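PDB 4KB5: membrane-anchored mycosin mycp1 from Mycobacterium smegmatis, which acts as a subtilisin-like serine protease that cleaves EspB and may regulate both ESX-1 secretion and virulence. Local coordinates for residues G118-G121 with M122-V126; D149-T153 with Q154-S158; I245-P248 with A249-P253; A335-I338 with N339-A343. All coordinates share one frame; numbering follows the deposited sequence.

Overall arrangement
Each of the four contacts is local, closing on itself within nine or ten residues, so along the chain they follow in series and none nests in or crosses another. Contact 1 closes in the loop from helix 102-110 to strand 127-132 of the parallel seven-stranded sheet. Contact 2 starts helix 154-171, on the opposite side of the chain's centre, with the two centres about 37 Å apart. Contact 3 turns the chain out of strand 244-247 on its way to strand 256-261 of the same parallel sheet. Contact 4 lies on helix 334-343, which packs on strand 256-261 and helix 311-328; contacts 3 and 4 touch where Pro253 O meets Ile338 CD1 at 4.0 Å.

Contact 1 (G118-G121 with M122-V126); sequences GFVG and MAPDV
Val120 and Pro124 make the apolar part of this contact: CG2 of Val120 lies 3.9 Å from CB and 4.0 Å from CG of Pro124, so one methyl meets the CB-CG side of the proline, the two side chains meeting at a slant. The valine sends that methyl anti to its own N (chi1 64° for CG1), while its side chain also reaches Pro113. A second van der Waals contact is made by the backbone, Gly121 O approaching Pro124 CD at 3.6 Å. Between Gly121 and Pro124 the chain passes through Met122, whose side chain sets off away from residues 118-121, though CB still touches Gly121 C, and then bends to pack on Leu50 and on Tyr317 and Leu324 of helix 311-328. The segment belongs to the loop that joins helix 102-110 to strand 127-132 in the subtilisin-like alpha/beta fold, and a type I beta turn from Ala123 to Val126 brings the chain round to that strand. The polar interactions include the turn's own bond, Val126 N to Ala123 O at 3.3 Å, and bonds to the surroundings. Gln56 NE2 donates to Met122 O and more weakly to Gly121 O, Arg43 NH1 binds Gly118 O, and Asp125 OD2 pairs with Thr60 OG1.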
loop_
_atom_site.group_PDB
_atom_site.type_symbol
_atom_site.label_atom_id
_atom_site.label_comp_id
_atom_site.label_asym_id
_atom_site.label_seq_id
_atom_site.Cartn_x
_atom_site.Cartn_y
_atom_site.Cartn_z
ATOM N N GLY A 118 -11.009 -20.492 8.597
ATOM C CA GLY A 118 -11.610 -19.894 7.415
ATOM C C GLY A 118 -10.820 -18.761 6.769
ATOM O O GLY A 118 -11.362 -18.073 5.897
ATOM N N PHE A 119 -9.561 -18.549 7.171
ATOM C CA PHE A 119 -8.769 -17.478 6.537
ATOM C C PHE A 119 -8.122 -17.934 5.242
ATOM O O PHE A 119 -7.504 -18.991 5.193
ATOM C CB PHE A 119 -7.701 -16.858 7.446
ATOM C CG PHE A 119 -6.899 -15.777 6.759
ATOM C CD1 PHE A 119 -5.777 -16.100 5.978
ATOM C CD2 PHE A 119 -7.289 -14.445 6.844
ATOM C CE1 PHE A 119 -5.059 -15.106 5.313
ATOM C CE2 PHE A 119 -6.580 -13.456 6.176
ATOM C CZ PHE A 119 -5.460 -13.784 5.419
ATOM N N VAL A 120 -8.270 -17.115 4.203
ATOM C CA VAL A 120 -7.432 -17.211 3.009
ATOM C C VAL A 120 -7.145 -15.788 2.481
ATOM O O VAL A 120 -7.976 -14.867 2.638
ATOM C CB VAL A 120 -8.037 -18.146 1.928
ATOM C CG1 VAL A 120 -9.374 -17.614 1.388
ATOM C CG2 VAL A 120 -7.055 -18.372 0.792
ATOM N N GLY A 121 -5.965 -15.610 1.887
ATOM C CA GLY A 121 -5.608 -14.361 1.236
ATOM C C GLY A 121 -6.318 -14.214 -0.111
ATOM O O GLY A 121 -6.895 -15.179 -0.638
ATOM N N MET A 122 -6.261 -13.010 -0.674
ATOM C CA MET A 122 -6.919 -12.718 -1.953
ATOM C C MET A 122 -6.376 -13.625 -3.068
ATOM O O MET A 122 -7.141 -14.163 -3.881
ATOM C CB MET A 122 -6.741 -11.225 -2.287
ATOM C CG MET A 122 -7.371 -10.768 -3.589
ATOM S SD MET A 122 -9.168 -10.578 -3.515
ATOM C CE MET A 122 -9.338 -9.318 -2.259
ATOM N N ALA A 123 -5.055 -13.816 -3.080
ATOM C CA ALA A 123 -4.376 -14.530 -4.157
ATOM C C ALA A 123 -3.375 -15.543 -3.583
ATOM O O ALA A 123 -2.163 -15.281 -3.562
ATOM C CB ALA A 123 -3.688 -13.539 -5.091
ATOM N N PRO A 124 -3.885 -16.715 -3.130
ATOM C CA PRO A 124 -3.093 -17.699 -2.376
ATOM C C PRO A 124 -2.031 -18.449 -3.164
ATOM O O PRO A 124 -1.296 -19.216 -2.562
ATOM C CB PRO A 124 -4.153 -18.690 -1.850
ATOM C CG PRO A 124 -5.291 -18.573 -2.811
ATOM C CD PRO A 124 -5.303 -17.127 -3.247
ATOM N N ASP A 125 -1.960 -18.260 -4.480
ATOM C CA ASP A 125 -0.904 -18.878 -5.283
ATOM C C ASP A 125 0.258 -17.939 -5.685
ATOM O O ASP A 125 1.171 -18.373 -6.393
ATOM C CB ASP A 125 -1.478 -19.527 -6.549
ATOM C CG ASP A 125 -2.230 -20.827 -6.273
ATOM O OD1 ASP A 125 -1.861 -21.581 -5.348
ATOM O OD2 ASP A 125 -3.193 -21.105 -7.016
ATOM N N VAL A 126 0.239 -16.676 -5.258
ATOM C CA VAL A 126 1.306 -15.737 -5.662
ATOM C C VAL A 126 2.659 -16.078 -5.019
ATOM O O VAL A 126 2.702 -16.679 -3.953
ATOM C CB VAL A 126 1.004 -14.249 -5.336
ATOM C CG1 VAL A 126 -0.152 -13.717 -6.174
ATOM C CG2 VAL A 126 0.764 -14.022 -3.841
#

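Contact 2 (D149-T153 with Q154-S158). With GOL (glycerol), chain J.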
loop_
_atom_site.group_PDB
_atom_site.type_symbol
_atom_site.label_atom_id
_atom_site.label_comp_id
_atom_site.label_asym_id
_atom_site.label_seq_id
_atom_site.Cartn_x
_atom_site.Cartn_y
_atom_site.Cartn_z
ATOM N N ASP A 149 16.929 21.815 7.735
ATOM C CA ASP A 149 16.886 21.277 6.386
ATOM C C ASP A 149 15.829 20.172 6.330
ATOM O O ASP A 149 15.939 19.157 7.030
ATOM C CB ASP A 149 18.270 20.751 5.981
ATOM C CG ASP A 149 18.350 20.348 4.516
ATOM O OD1 ASP A 149 19.398 19.795 4.122
ATOM O OD2 ASP A 149 17.386 20.578 3.753
ATOM N N PRO A 150 14.781 20.379 5.513
ATOM C CA PRO A 150 13.692 19.403 5.425
ATOM C C PRO A 150 14.176 18.053 4.908
ATOM O O PRO A 150 13.601 17.035 5.251
ATOM C CB PRO A 150 12.723 20.044 4.425
ATOM C CG PRO A 150 13.552 21.012 3.647
ATOM C CD PRO A 150 14.568 21.530 4.616
ATOM N N ASN A 151 15.235 18.057 4.106
ATOM C CA ASN A 151 15.808 16.834 3.550
ATOM C C ASN A 151 16.650 15.981 4.514
ATOM O O ASN A 151 17.182 14.942 4.111
ATOM C CB ASN A 151 16.595 17.146 2.270
ATOM C CG ASN A 151 15.699 17.621 1.133
ATOM O OD1 ASN A 151 14.713 16.968 0.783
ATOM N ND2 ASN A 151 16.041 18.766 0.553
ATOM N N THR A 152 16.762 16.410 5.772
ATOM C CA THR A 152 17.475 15.635 6.800
ATOM C C THR A 152 16.495 15.076 7.828
ATOM O O THR A 152 16.894 14.426 8.796
ATOM C CB THR A 152 18.572 16.457 7.536
ATOM O OG1 THR A 152 17.963 17.423 8.404
ATOM C CG2 THR A 152 19.517 17.142 6.553
ATOM N N THR A 153 15.213 15.350 7.611
ATOM C CA THR A 153 14.120 14.771 8.391
ATOM C C THR A 153 14.071 13.233 8.211
ATOM O O THR A 153 14.589 12.707 7.224
ATOM C CB THR A 153 12.781 15.420 7.960
ATOM O OG1 THR A 153 11.743 15.103 8.886
ATOM C CG2 THR A 153 12.366 14.943 6.606
ATOM N N GLN A 154 13.460 12.524 9.161
ATOM C CA GLN A 154 13.209 11.077 9.019
ATOM C C GLN A 154 12.294 10.762 7.833
ATOM O O GLN A 154 12.531 9.799 7.089
ATOM C CB GLN A 154 12.604 10.496 10.295
ATOM C CG GLN A 154 13.608 9.773 11.169
ATOM C CD GLN A 154 12.983 9.222 12.436
ATOM O OE1 GLN A 154 13.095 9.826 13.502
ATOM N NE2 GLN A 154 12.313 8.074 12.326
ATOM N N THR A 155 11.254 11.578 7.668
ATOM C CA THR A 155 10.360 11.490 6.507
ATOM C C THR A 155 11.143 11.477 5.195
ATOM O O THR A 155 10.948 10.598 4.352
ATOM C CB THR A 155 9.346 12.653 6.504
ATOM O OG1 THR A 155 8.661 12.676 7.757
ATOM C CG2 THR A 155 8.327 12.493 5.381
ATOM N N ALA A 156 12.057 12.429 5.034
ATOM C CA ALA A 156 12.835 12.513 3.805
ATOM C C ALA A 156 13.729 11.292 3.630
ATOM O O ALA A 156 13.844 10.747 2.525
ATOM C CB ALA A 156 13.652 13.799 3.775
ATOM N N GLY A 157 14.363 10.859 4.721
ATOM C CA GLY A 157 15.182 9.644 4.689
ATOM C C GLY A 157 14.330 8.453 4.259
ATOM O O GLY A 157 14.732 7.651 3.413
ATOM N N SER A 158 13.126 8.375 4.816
ATOM C CA SER A 158 12.200 7.313 4.469
ATOM C C SER A 158 11.814 7.364 2.979
ATOM O O SER A 158 11.835 6.336 2.293
ATOM C CB SER A 158 10.975 7.372 5.364
ATOM O OG SER A 158 10.126 6.290 5.052
HETATM C C1 GOL J . 10.081 13.564 11.192
HETATM O O1 GOL J . 10.726 13.263 9.948
HETATM C C2 GOL J . 11.027 14.307 12.140
HETATM O O2 GOL J . 10.811 13.805 13.464
HETATM C C3 GOL J . 12.503 14.105 11.801
HETATM O O3 GOL J . 13.257 13.929 13.011
HETATM O O HOH W 1 9.325 16.037 7.592
#
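Thr153 is the N-cap residue of helix 154-171, and this contact is the start of that helix, reached through a short 3-10 segment, 150-152, on the surface of the subtilisin-like domain. The first helical bond runs from Gly157 N to Thr153 O, 3.1 Å long and fairly straight at 164°, with the donor tilted 24° from the carbonyl plane. Ser158 N follows with a bond to Gln154 O. The two branches of Thr153 have different tasks. Its hydroxyl, anti to the backbone N (chi1 -167°), turns toward a glycerol, probably from the crystallisation liquor, while CG2 is directed at the first turn and is modelled 3.3 Å from Ala156 CB, a distance that is doubtful because CG2 also comes too close to Pro150 O. That alanine methyl packs against Ile191 as well. Three groups converge on glycerol O1: Thr155 N donates a nearly straight bond of 2.9 Å, Thr155 OG1 lies at 3.1 Å, and Thr153 OG1 is modelled at 2.4 Å, so short that the exact position is doubtful. The glycerol oxygen thus occupies the N-terminal end of the helix, where a backbone N-H of the first turn points. Beyond this site Asn151 OD1 accepts from Asp192 N, and Gln154 NE2 hydrogen-bonds to Gln139 OE1. A water bridges the two threonines, 2.9 Å from Thr153 OG1 and only weakly bound by Thr155 OG1.

Contact 3 (I245-P248 with A249-P253); sequences IVSP and AWYDP
Leaving strand 244-247 through a cis peptide bond before Pro248, the chain turns into a short 3-10 segment, 249-251, with Trp250 N bonded to Val246 O at 2.9 Å in the carbonyl plane and Tyr251 N to Pro248 O at 3.0 Å from above it. The strand pairs antiparallel with 183-186, and the turn leads on to strand 256-261 of the central sheet of the subtilisin-like fold. Folding back on the strand brings the face of the Trp250 indole against Ile245, whose CG2 sits over the centre of the six-membered ring, a CH-pi contact of 3.5 Å to the centroid and only 8° off the ring normal. A chi1 of 75° sets Trp250 CG between its backbone N and carbonyl carbon, and chi2 of -25° turns the ring. Nearer the backbone, Val246 CG1 meets Ala249 CB at 3.6 Å. Tyr251 takes Trp250 CD1 over one face near its rim, while Pro248 CB lies 4.0 Å from its CD2. The polar groups of this buried cluster share one acceptor outside it: Ser247 OG, Trp250 NE1 and Tyr251 OH all hydrogen-bond to Glu193 OE2, and Ser247 OG in turn lies 3.6 Å from Tyr251 CE2.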
loop_
_atom_site.group_PDB
_atom_site.type_symbol
_atom_site.label_atom_id
_atom_site.label_comp_id
_atom_site.label_asym_id
_atom_site.label_seq_id
_atom_site.Cartn_x
_atom_site.Cartn_y
_atom_site.Cartn_z
ATOM N N ILE A 245 0.779 16.807 2.434
ATOM C CA ILE A 245 1.189 15.972 1.319
ATOM C C ILE A 245 1.389 14.554 1.853
ATOM O O ILE A 245 1.986 14.378 2.922
ATOM C CB ILE A 245 2.511 16.469 0.694
ATOM C CG1 ILE A 245 2.321 17.875 0.095
ATOM C CG2 ILE A 245 3.028 15.468 -0.350
ATOM C CD1 ILE A 245 3.612 18.645 -0.167
ATOM N N VAL A 246 0.891 13.562 1.115
ATOM C CA VAL A 246 1.135 12.153 1.440
ATOM C C VAL A 246 1.762 11.494 0.225
ATOM O O VAL A 246 1.179 11.505 -0.859
ATOM C CB VAL A 246 -0.159 11.382 1.807
ATOM C CG1 VAL A 246 0.162 9.925 2.159
ATOM C CG2 VAL A 246 -0.902 12.066 2.950
ATOM N N SER A 247 2.946 10.921 0.422
ATOM C CA SER A 247 3.708 10.305 -0.650
ATOM C C SER A 247 4.127 8.889 -0.251
ATOM O O SER A 247 4.523 8.669 0.897
ATOM C CB SER A 247 4.943 11.146 -0.955
ATOM O OG SER A 247 5.620 10.612 -2.070
ATOM N N PRO A 248 4.072 7.925 -1.202
ATOM C CA PRO A 248 3.813 8.086 -2.631
ATOM C C PRO A 248 2.341 8.210 -3.058
ATOM O O PRO A 248 2.050 8.208 -4.272
ATOM C CB PRO A 248 4.439 6.822 -3.236
ATOM C CG PRO A 248 4.326 5.789 -2.161
ATOM C CD PRO A 248 4.351 6.519 -0.845
ATOM N N ALA A 249 1.433 8.334 -2.090
ATOM C CA ALA A 249 0.004 8.448 -2.387
ATOM C C ALA A 249 -0.279 9.460 -3.503
ATOM O O ALA A 249 -1.103 9.206 -4.397
ATOM C CB ALA A 249 -0.774 8.812 -1.120
ATOM N N TRP A 250 0.434 10.585 -3.484
ATOM C CA TRP A 250 0.131 11.656 -4.436
ATOM C C TRP A 250 0.620 11.465 -5.854
ATOM O O TRP A 250 0.383 12.332 -6.690
ATOM C CB TRP A 250 0.490 13.034 -3.884
ATOM C CG TRP A 250 1.966 13.363 -3.858
ATOM C CD1 TRP A 250 3.052 12.476 -3.799
ATOM C CD2 TRP A 250 2.569 14.706 -3.830
ATOM N NE1 TRP A 250 4.245 13.165 -3.764
ATOM C CE2 TRP A 250 4.028 14.503 -3.771
ATOM C CE3 TRP A 250 2.065 16.005 -3.846
ATOM C CZ2 TRP A 250 4.922 15.572 -3.746
ATOM C CZ3 TRP A 250 2.974 17.073 -3.822
ATOM C CH2 TRP A 250 4.369 16.859 -3.770
ATOM N N TYR A 251 1.253 10.334 -6.164
ATOM C CA TYR A 251 1.606 10.026 -7.565
ATOM C C TYR A 251 0.482 9.384 -8.383
ATOM O O TYR A 251 0.687 9.026 -9.540
ATOM C CB TYR A 251 2.873 9.177 -7.641
ATOM C CG TYR A 251 4.109 9.945 -7.240
ATOM C CD1 TYR A 251 4.669 10.914 -8.093
ATOM C CD2 TYR A 251 4.695 9.745 -6.000
ATOM C CE1 TYR A 251 5.799 11.645 -7.712
ATOM C CE2 TYR A 251 5.822 10.454 -5.615
ATOM C CZ TYR A 251 6.371 11.400 -6.475
ATOM O OH TYR A 251 7.482 12.102 -6.079
ATOM N N ASP A 252 -0.696 9.234 -7.784
ATOM C CA ASP A 252 -1.915 8.852 -8.510
ATOM C C ASP A 252 -2.027 9.665 -9.815
ATOM O O ASP A 252 -1.810 10.866 -9.790
ATOM C CB ASP A 252 -3.129 9.138 -7.632
ATOM C CG ASP A 252 -4.445 9.104 -8.408
ATOM O OD1 ASP A 252 -5.112 10.163 -8.518
ATOM O OD2 ASP A 252 -4.804 8.019 -8.915
ATOM N N PRO A 253 -2.369 9.018 -10.951
ATOM C CA PRO A 253 -2.773 7.632 -11.172
ATOM C C PRO A 253 -1.665 6.704 -11.669
ATOM O O PRO A 253 -1.953 5.592 -12.126
ATOM C CB PRO A 253 -3.853 7.771 -12.263
ATOM C CG PRO A 253 -3.450 8.992 -13.048
ATOM C CD PRO A 253 -2.492 9.803 -12.198
#

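Contact 4 (A335-I338 with N339-A343)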
loop_
_atom_site.group_PDB
_atom_site.type_symbol
_atom_site.label_atom_id
_atom_site.label_comp_id
_atom_site.label_asym_id
_atom_site.label_seq_id
_atom_site.Cartn_x
_atom_site.Cartn_y
_atom_site.Cartn_z
ATOM N N ALA A 335 -1.190 0.267 -16.226
ATOM C CA ALA A 335 -2.283 1.241 -16.394
ATOM C C ALA A 335 -3.627 0.556 -16.638
ATOM O O ALA A 335 -4.652 0.965 -16.094
ATOM C CB ALA A 335 -1.976 2.234 -17.525
ATOM N N GLN A 336 -3.615 -0.480 -17.465
ATOM C CA GLN A 336 -4.828 -1.179 -17.830
ATOM C C GLN A 336 -5.373 -2.046 -16.697
ATOM O O GLN A 336 -6.587 -2.239 -16.593
ATOM C CB GLN A 336 -4.571 -2.020 -19.084
ATOM C CG GLN A 336 -4.308 -1.148 -20.299
ATOM C CD GLN A 336 -3.832 -1.929 -21.500
ATOM O OE1 GLN A 336 -3.249 -3.009 -21.372
ATOM N NE2 GLN A 336 -4.060 -1.368 -22.687
ATOM N N ILE A 337 -4.479 -2.581 -15.864
ATOM C CA ILE A 337 -4.894 -3.317 -14.671
ATOM C C ILE A 337 -5.561 -2.369 -13.669
ATOM O O ILE A 337 -6.660 -2.641 -13.191
ATOM C CB ILE A 337 -3.713 -4.103 -14.044
ATOM C CG1 ILE A 337 -3.360 -5.280 -14.954
ATOM C CG2 ILE A 337 -4.082 -4.592 -12.640
ATOM C CD1 ILE A 337 -2.010 -5.930 -14.679
ATOM N N ILE A 338 -4.925 -1.238 -13.393
ATOM C CA ILE A 338 -5.506 -0.204 -12.527
ATOM C C ILE A 338 -6.866 0.285 -13.061
ATOM O O ILE A 338 -7.808 0.472 -12.282
ATOM C CB ILE A 338 -4.548 0.995 -12.349
ATOM C CG1 ILE A 338 -3.345 0.605 -11.472
ATOM C CG2 ILE A 338 -5.259 2.193 -11.724
ATOM C CD1 ILE A 338 -2.199 1.600 -11.558
ATOM N N ASN A 339 -6.966 0.479 -14.379
ATOM C CA ASN A 339 -8.218 0.956 -14.985
ATOM C C ASN A 339 -9.363 -0.025 -14.741
ATOM O O ASN A 339 -10.464 0.370 -14.370
ATOM C CB ASN A 339 -8.063 1.191 -16.497
ATOM C CG ASN A 339 -9.385 1.586 -17.158
ATOM O OD1 ASN A 339 -9.967 0.821 -17.931
ATOM N ND2 ASN A 339 -9.875 2.755 -16.817
ATOM N N ARG A 340 -9.081 -1.300 -14.964
ATOM C CA ARG A 340 -10.017 -2.380 -14.724
ATOM C C ARG A 340 -10.505 -2.449 -13.254
ATOM O O ARG A 340 -11.700 -2.643 -12.989
ATOM C CB ARG A 340 -9.375 -3.683 -15.180
ATOM C CG ARG A 340 -10.143 -4.936 -14.829
ATOM C CD ARG A 340 -9.632 -6.123 -15.626
ATOM N NE ARG A 340 -10.155 -6.100 -16.977
ATOM C CZ ARG A 340 -11.363 -6.533 -17.344
ATOM N NH1 ARG A 340 -11.719 -6.438 -18.612
ATOM N NH2 ARG A 340 -12.216 -7.054 -16.463
ATOM N N ILE A 341 -9.591 -2.258 -12.314
ATOM C CA ILE A 341 -9.930 -2.244 -10.895
ATOM C C ILE A 341 -10.788 -1.028 -10.508
ATOM O O ILE A 341 -11.777 -1.167 -9.782
ATOM C CB ILE A 341 -8.652 -2.347 -10.022
ATOM C CG1 ILE A 341 -8.021 -3.737 -10.190
ATOM C CG2 ILE A 341 -8.947 -2.043 -8.553
ATOM C CD1 ILE A 341 -6.702 -3.934 -9.458
ATOM N N THR A 342 -10.427 0.158 -10.994
ATOM C CA THR A 342 -11.172 1.362 -10.644
ATOM C C THR A 342 -12.523 1.475 -11.386
ATOM O O THR A 342 -13.475 2.001 -10.833
ATOM C CB THR A 342 -10.339 2.634 -10.874
ATOM O OG1 THR A 342 -9.962 2.705 -12.256
ATOM C CG2 THR A 342 -9.064 2.601 -9.984
ATOM N N ALA A 343 -12.588 0.969 -12.615
ATOM C CA ALA A 343 -13.789 1.038 -13.446
ATOM C C ALA A 343 -14.892 0.134 -12.936
ATOM O O ALA A 343 -16.070 0.446 -13.120
ATOM C CB ALA A 343 -13.469 0.677 -14.892
#
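Ile337 and Ile341, one turn apart on helix 334-343, run alongside each other in the same direction, their nearest side-chain atoms being Ile337 CG2 and Ile341 CD1 at 4.2 Å. This alpha-helix of the subtilisin-like fold follows helix 311-328 in the chain, and its buried side forms the tightly packed part of the contact. There Ile337 presses on Val325 and Ile341 on Leu321, both of helix 311-328, while Ile341 also touches Leu256 of strand 256-261. Both isoleucines set CG1 anti to the carbonyl carbon (chi1 -71° and -68°), which sends their branches in matching directions. Arg340 is buried too: its chain bends at chi3, it makes a cation-pi contact with Phe329, and NH2 donates to the carbonyls of Ala366 and Trp369. Gln336 is similarly engaged, OE1 accepting from Thr333 N and NE2 donating to Gly374 O.

The other side, with Ala335 and Asn339, is partly exposed and much looser; here it is chiefly the backbone that joins the two halves, as in Asn339 N to Ala335 O at 2.9 Å. Regular bonds of the same kind run from Arg340 N to Gln336 O and from Ile341 N to Ile337 O. Partly exposed as well, Ile338 and Thr342 still touch Leu256. Ile338 O receives Thr342 N at 2.9 Å, and Thr342 OG1 lies close to two carbonyl oxygens, 3.1 Å from Ile338 O and 3.2 Å from Asn339 O; the geometry leaves open which of the two takes the hydroxyl hydrogen.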